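Glutathione S-transferase-3 (Necator americanus, PDB 3W8S) probably catalyses the conjugation of glutathione to electrophilic substrates, releasing a halide anion and a proton, as a sigma-class member of the glutathione S-transferase superfamily. Local coordinates at residues A15-Q20 with A156-A161; A164-K169 with E199-T204. All coordinates share one frame; numbering follows the deposited sequence.

Interaction 1. Residues A15-Q20 with A156-A161; sequences AEIIRQ and ADLYLA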
loop_
_atom_site.group_PDB
_atom_site.type_symbol
_atom_site.label_atom_id
_atom_site.label_comp_id
_atom_site.label_asym_id
_atom_site.label_seq_id
_atom_site.Cartn_x
_atom_site.Cartn_y
_atom_site.Cartn_z
ATOM N N ALA A 15 -4.820 12.085 5.500
ATOM C CA ALA A 15 -6.049 11.767 6.233
ATOM C C ALA A 15 -7.286 12.100 5.433
ATOM O O ALA A 15 -8.386 11.695 5.816
ATOM C CB ALA A 15 -6.100 12.552 7.546
ATOM N N GLU A 16 -7.166 12.928 4.396
ATOM C CA GLU A 16 -8.381 13.635 3.865
ATOM C C GLU A 16 -9.406 12.677 3.253
ATOM O O GLU A 16 -10.596 12.879 3.387
ATOM C CB GLU A 16 -7.916 14.639 2.797
ATOM C CG GLU A 16 -8.989 15.496 2.131
ATOM C CD GLU A 16 -9.936 16.227 3.097
ATOM O OE1 GLU A 16 -9.572 16.537 4.237
ATOM O OE2 GLU A 16 -11.079 16.529 2.647
ATOM N N ILE A 17 -8.949 11.619 2.559
ATOM C CA ILE A 17 -9.933 10.671 1.968
ATOM C C ILE A 17 -10.731 9.921 3.032
ATOM O O ILE A 17 -11.942 9.668 2.888
ATOM C CB ILE A 17 -9.270 9.652 0.996
ATOM C CG1 ILE A 17 -8.656 10.390 -0.213
ATOM C CG2 ILE A 17 -10.278 8.611 0.508
ATOM C CD1 ILE A 17 -9.280 11.673 -0.756
ATOM N N ILE A 18 -10.049 9.571 4.124
ATOM C CA ILE A 18 -10.735 8.946 5.252
ATOM C C ILE A 18 -11.879 9.892 5.741
ATOM O O ILE A 18 -13.002 9.415 5.980
ATOM C CB ILE A 18 -9.766 8.668 6.414
ATOM C CG1 ILE A 18 -8.706 7.586 5.992
ATOM C CG2 ILE A 18 -10.517 8.201 7.672
ATOM C CD1 ILE A 18 -7.367 7.765 6.735
ATOM N N ARG A 19 -11.597 11.202 5.897
ATOM C CA ARG A 19 -12.642 12.200 6.295
ATOM C C ARG A 19 -13.791 12.225 5.306
ATOM O O ARG A 19 -14.990 12.255 5.705
ATOM C CB ARG A 19 -11.997 13.593 6.328
ATOM C CG ARG A 19 -10.900 13.677 7.389
ATOM C CD ARG A 19 -10.528 15.132 7.562
ATOM N NE ARG A 19 -9.366 15.346 8.472
ATOM C CZ ARG A 19 -8.141 15.760 8.079
ATOM N NH1 ARG A 19 -7.856 15.942 6.771
ATOM N NH2 ARG A 19 -7.160 15.921 9.036
ATOM N N GLN A 20 -13.443 12.173 4.011
ATOM C CA GLN A 20 -14.502 12.217 2.978
ATOM C C GLN A 20 -15.374 10.949 2.969
ATOM O O GLN A 20 -16.580 11.024 2.619
ATOM C CB GLN A 20 -13.914 12.446 1.595
ATOM C CG GLN A 20 -13.189 13.776 1.546
ATOM C CD GLN A 20 -12.616 14.095 0.189
ATOM O OE1 GLN A 20 -12.813 13.319 -0.746
ATOM N NE2 GLN A 20 -11.947 15.287 0.049
ATOM N N ALA A 156 -11.316 4.632 -4.416
ATOM C CA ALA A 156 -10.345 4.929 -5.475
ATOM C C ALA A 156 -10.724 6.234 -6.215
ATOM O O ALA A 156 -9.842 7.030 -6.516
ATOM C CB ALA A 156 -10.202 3.756 -6.479
ATOM N N ASP A 157 -12.017 6.430 -6.512
ATOM C CA ASP A 157 -12.506 7.661 -7.185
ATOM C C ASP A 157 -12.129 8.862 -6.302
ATOM O O ASP A 157 -11.652 9.943 -6.764
ATOM C CB ASP A 157 -14.051 7.597 -7.330
ATOM C CG ASP A 157 -14.462 6.577 -8.312
ATOM O OD1 ASP A 157 -13.985 6.700 -9.470
ATOM O OD2 ASP A 157 -15.271 5.629 -8.001
ATOM N N LEU A 158 -12.277 8.666 -5.004
ATOM C CA LEU A 158 -12.055 9.834 -4.111
ATOM C C LEU A 158 -10.559 10.258 -4.148
ATOM O O LEU A 158 -10.285 11.453 -4.186
ATOM C CB LEU A 158 -12.482 9.517 -2.643
ATOM C CG LEU A 158 -13.967 9.178 -2.431
ATOM C CD1 LEU A 158 -14.128 8.759 -0.948
ATOM C CD2 LEU A 158 -14.793 10.480 -2.682
ATOM N N TYR A 159 -9.599 9.313 -4.049
ATOM C CA TYR A 159 -8.150 9.683 -4.086
ATOM C C TYR A 159 -7.829 10.435 -5.405
ATOM O O TYR A 159 -7.095 11.447 -5.411
ATOM C CB TYR A 159 -7.204 8.436 -3.945
ATOM C CG TYR A 159 -6.960 8.023 -2.476
ATOM C CD1 TYR A 159 -6.137 8.798 -1.650
ATOM C CD2 TYR A 159 -7.558 6.864 -1.890
ATOM C CE1 TYR A 159 -5.884 8.444 -0.299
ATOM C CE2 TYR A 159 -7.302 6.527 -0.501
ATOM C CZ TYR A 159 -6.471 7.331 0.264
ATOM O OH TYR A 159 -6.150 7.100 1.628
ATOM N N LEU A 160 -8.335 9.919 -6.523
ATOM C CA LEU A 160 -7.952 10.482 -7.822
ATOM C C LEU A 160 -8.529 11.883 -7.966
ATOM O O LEU A 160 -7.781 12.818 -8.257
ATOM C CB LEU A 160 -8.444 9.575 -8.988
ATOM C CG LEU A 160 -8.296 10.137 -10.409
ATOM C CD1 LEU A 160 -6.816 10.455 -10.757
ATOM C CD2 LEU A 160 -8.935 9.240 -11.446
ATOM N N ALA A 161 -9.838 12.064 -7.706
ATOM C CA ALA A 161 -10.472 13.397 -7.863
ATOM C C ALA A 161 -9.853 14.450 -6.944
ATOM O O ALA A 161 -9.684 15.618 -7.311
ATOM C CB ALA A 161 -11.981 13.273 -7.566
HETATM O O HOH W 1 -6.961 9.343 3.394
HETATM O O HOH W 2 -12.444 13.209 -3.663
#
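The first torsion of I17 sets CG1 beside the backbone N (chi1 -63°) and CG2 anti to it, aiming both branches at Y159 and L158, while Y159 swings its ring back across the gap with CG anti to its own carbonyl carbon. The contact is part of the interface between the two domains of the glutathione S-transferase fold, where the first helix of the thioredoxin-like domain, 16-25, crosses helix 155-170 of the all-helical domain. The axes of the short segments pass 9.9 Å apart at 128°, and I17 projects between them.

Its CG1 sits over one face of the Y159 ring, 3.5 Å from the centroid and 19° off the normal, a CH-pi contact displaced toward the CD1-CE1 rim. The other branch, CG2, lies between the CE2 side of the ring and L158, meeting CB of L158 at 4.0 Å. At the end of the chain, CD1 of I17 rests 3.6 Å from the carbonyl O of L158.

Two waters bridge polar groups across this apolar wedge. One joins Y159 OH to the backbone N of I18, accepting from the latter. The phenol is thus tied to the first turn of helix 16-25; F65 stacks on the Y159 ring, close to the glutathione-binding residue S64. NE2 of Q20 donates to E162 and also to OE2 of E16, which it meets on the anti lone pair at 3.0 Å. R19 NH1 takes the anti lone pair of the other oxygen, so the E16 carboxylate is gripped at both oxygens. A second water donates to Q20 OE1 at 2.9 Å and to the L158 carbonyl O at 2.8 Å.

Interaction 2. Residues A164-K169 with E199-T204; sequences ASEFAK and ETRPET. With SO4 (sulfate ion), chain C.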
loop_
_atom_site.group_PDB
_atom_site.type_symbol
_atom_site.label_atom_id
_atom_site.label_comp_id
_atom_site.label_asym_id
_atom_site.label_seq_id
_atom_site.Cartn_x
_atom_site.Cartn_y
_atom_site.Cartn_z
ATOM N N ALA A 164 -6.259 15.204 -8.266
ATOM C CA ALA A 164 -6.361 15.988 -9.537
ATOM C C ALA A 164 -6.899 17.440 -9.228
ATOM O O ALA A 164 -6.298 18.440 -9.671
ATOM C CB ALA A 164 -7.276 15.252 -10.551
ATOM N N SER A 165 -7.971 17.569 -8.415
ATOM C CA SER A 165 -8.545 18.900 -8.183
ATOM C C SER A 165 -7.591 19.797 -7.425
ATOM O O SER A 165 -7.479 20.982 -7.729
ATOM C CB SER A 165 -9.905 18.825 -7.494
ATOM O OG SER A 165 -10.734 18.028 -8.335
ATOM N N GLU A 166 -6.882 19.240 -6.464
ATOM C CA GLU A 166 -5.984 20.039 -5.682
ATOM C C GLU A 166 -4.750 20.481 -6.441
ATOM O O GLU A 166 -4.357 21.664 -6.358
ATOM C CB GLU A 166 -5.574 19.300 -4.370
ATOM C CG GLU A 166 -6.791 19.193 -3.403
ATOM C CD GLU A 166 -7.334 20.569 -2.941
ATOM O OE1 GLU A 166 -6.482 21.455 -2.684
ATOM O OE2 GLU A 166 -8.595 20.767 -2.845
ATOM N N PHE A 167 -4.099 19.544 -7.122
ATOM C CA PHE A 167 -2.929 19.902 -7.970
ATOM C C PHE A 167 -3.320 20.906 -9.048
ATOM O O PHE A 167 -2.505 21.744 -9.437
ATOM C CB PHE A 167 -2.270 18.655 -8.599
ATOM C CG PHE A 167 -1.568 17.760 -7.601
ATOM C CD1 PHE A 167 -0.709 18.289 -6.630
ATOM C CD2 PHE A 167 -1.714 16.369 -7.662
ATOM C CE1 PHE A 167 -0.063 17.452 -5.694
ATOM C CE2 PHE A 167 -1.077 15.532 -6.753
ATOM C CZ PHE A 167 -0.264 16.069 -5.754
ATOM N N ALA A 168 -4.581 20.867 -9.493
ATOM C CA ALA A 168 -5.048 21.785 -10.536
ATOM C C ALA A 168 -4.962 23.235 -10.077
ATOM O O ALA A 168 -4.852 24.120 -10.922
ATOM C CB ALA A 168 -6.480 21.492 -10.995
ATOM N N LYS A 169 -4.972 23.469 -8.760
ATOM C CA LYS A 169 -4.995 24.850 -8.262
ATOM C C LYS A 169 -3.752 25.623 -8.675
ATOM O O LYS A 169 -3.869 26.734 -9.131
ATOM C CB LYS A 169 -5.220 24.912 -6.753
ATOM C CG LYS A 169 -6.684 24.628 -6.378
ATOM C CD LYS A 169 -6.717 24.235 -4.900
ATOM C CE LYS A 169 -8.111 24.303 -4.244
ATOM N NZ LYS A 169 -7.912 23.869 -2.783
ATOM N N GLU A 199 -16.401 22.860 0.835
ATOM C CA GLU A 199 -16.628 24.266 1.260
ATOM C C GLU A 199 -16.414 24.456 2.766
ATOM O O GLU A 199 -15.915 25.470 3.192
ATOM C CB GLU A 199 -18.080 24.668 0.994
ATOM C CG GLU A 199 -18.450 24.456 -0.467
ATOM C CD GLU A 199 -19.960 24.508 -0.735
ATOM O OE1 GLU A 199 -20.763 24.691 0.240
ATOM O OE2 GLU A 199 -20.325 24.391 -1.938
ATOM N N THR A 200 -16.771 23.469 3.564
ATOM C CA THR A 200 -16.840 23.717 5.005
ATOM C C THR A 200 -15.539 23.359 5.758
ATOM O O THR A 200 -15.326 23.831 6.894
ATOM C CB THR A 200 -18.002 22.877 5.587
ATOM O OG1 THR A 200 -19.170 23.126 4.784
ATOM C CG2 THR A 200 -18.306 23.294 6.955
ATOM N N ARG A 201 -14.723 22.449 5.188
ATOM C CA ARG A 201 -13.545 21.932 5.900
ATOM C C ARG A 201 -12.532 23.073 6.235
ATOM O O ARG A 201 -12.546 24.081 5.598
ATOM C CB ARG A 201 -12.856 20.837 5.023
ATOM C CG ARG A 201 -12.201 21.448 3.755
ATOM C CD ARG A 201 -11.735 20.322 2.820
ATOM N NE ARG A 201 -11.185 20.786 1.555
ATOM C CZ ARG A 201 -10.658 20.000 0.608
ATOM N NH1 ARG A 201 -10.568 18.647 0.719
ATOM N NH2 ARG A 201 -10.208 20.593 -0.447
ATOM N N PRO A 202 -11.629 22.869 7.196
ATOM C CA PRO A 202 -10.647 23.865 7.528
ATOM C C PRO A 202 -9.771 24.116 6.315
ATOM O O PRO A 202 -9.457 23.169 5.528
ATOM C CB PRO A 202 -9.784 23.175 8.598
ATOM C CG PRO A 202 -10.695 22.201 9.233
ATOM C CD PRO A 202 -11.638 21.743 8.165
ATOM N N GLU A 203 -9.383 25.368 6.144
ATOM C CA GLU A 203 -8.712 25.743 4.939
ATOM C C GLU A 203 -7.234 25.667 5.301
ATOM O O GLU A 203 -6.793 26.419 6.140
ATOM C CB GLU A 203 -9.177 27.132 4.524
ATOM C CG GLU A 203 -8.442 27.747 3.323
ATOM C CD GLU A 203 -8.864 29.214 3.085
ATOM O OE1 GLU A 203 -9.809 29.707 3.730
ATOM O OE2 GLU A 203 -8.276 29.881 2.228
ATOM N N THR A 204 -6.502 24.692 4.755
ATOM C CA THR A 204 -5.059 24.539 5.099
ATOM C C THR A 204 -4.228 24.479 3.821
ATOM O O THR A 204 -4.730 24.139 2.789
ATOM C CB THR A 204 -4.784 23.214 5.880
ATOM O OG1 THR A 204 -5.340 22.139 5.102
ATOM C CG2 THR A 204 -5.487 23.252 7.282
HETATM S S SO4 C . -10.163 24.331 0.389
HETATM O O1 SO4 C . -10.732 23.581 1.526
HETATM O O2 SO4 C . -8.827 24.798 0.782
HETATM O O3 SO4 C . -10.057 23.489 -0.864
HETATM O O4 SO4 C . -11.020 25.505 0.137
#
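A salt-bridge network at the partly buried edge of the helical domain joins the later turns of helix 155-170 to the C-terminal tail, just where the tail leaves helix 192-200. It lies away from the glutathione site, and E166, K169 and R201 carry it. R201, the first residue beyond the helix to abandon helical backbone angles, holds CG between its backbone N and carbonyl carbon (chi1 69°) and runs extended from there to NE, reaching toward E166 from the opposite direction.

The guanidinium offers its edge. NH2 of R201 meets OE2 of E166 at 2.9 Å, near the guanidinium plane, but the hydrogen bond is weak, bent to 128° at the hydrogen, and the two flat groups are turned 66° apart. Its other terminal nitrogen, NH1, forms salt bridges with E16 and E162, while R189 also pairs with E166 OE2.

A sulfate, probably from the crystallisation liquor, completes the cluster. R201 binds it with two donors, NE to O1 at 2.8 Å and NH2 to O3 at 2.9 Å, both nearly straight and NH2 the straighter. K169 and R201 thus converge on the anion, sharing O3. K169, one turn beyond E166, extends its chain so that NZ reaches O3 of the sulfate at 2.9 Å and, on the syn side, OE1 of E166 at 2.8 Å.

Both contacts use helix 155-170, about two turns apart along it, but with opposite chemistry. Interaction 1 lies near the centre of the chain, wholly buried, and joins the thioredoxin-like and helical domains through hydrocarbon packed on an aromatic face, with waters serving the polar atoms. Interaction 2, farther out and partly buried, stays within the helical domain and its tail; it buries far less surface and relies on charge, including a sulfate probably taken up from the crystallisation liquor. Their centres are 12 Å apart, yet they are linked: E16 OE2 of 15-20 forms a 2.9 Å salt bridge with R201 NH1 of 199-204. The C-terminal tail is thereby tied to the first helix as well as to helix 155-170.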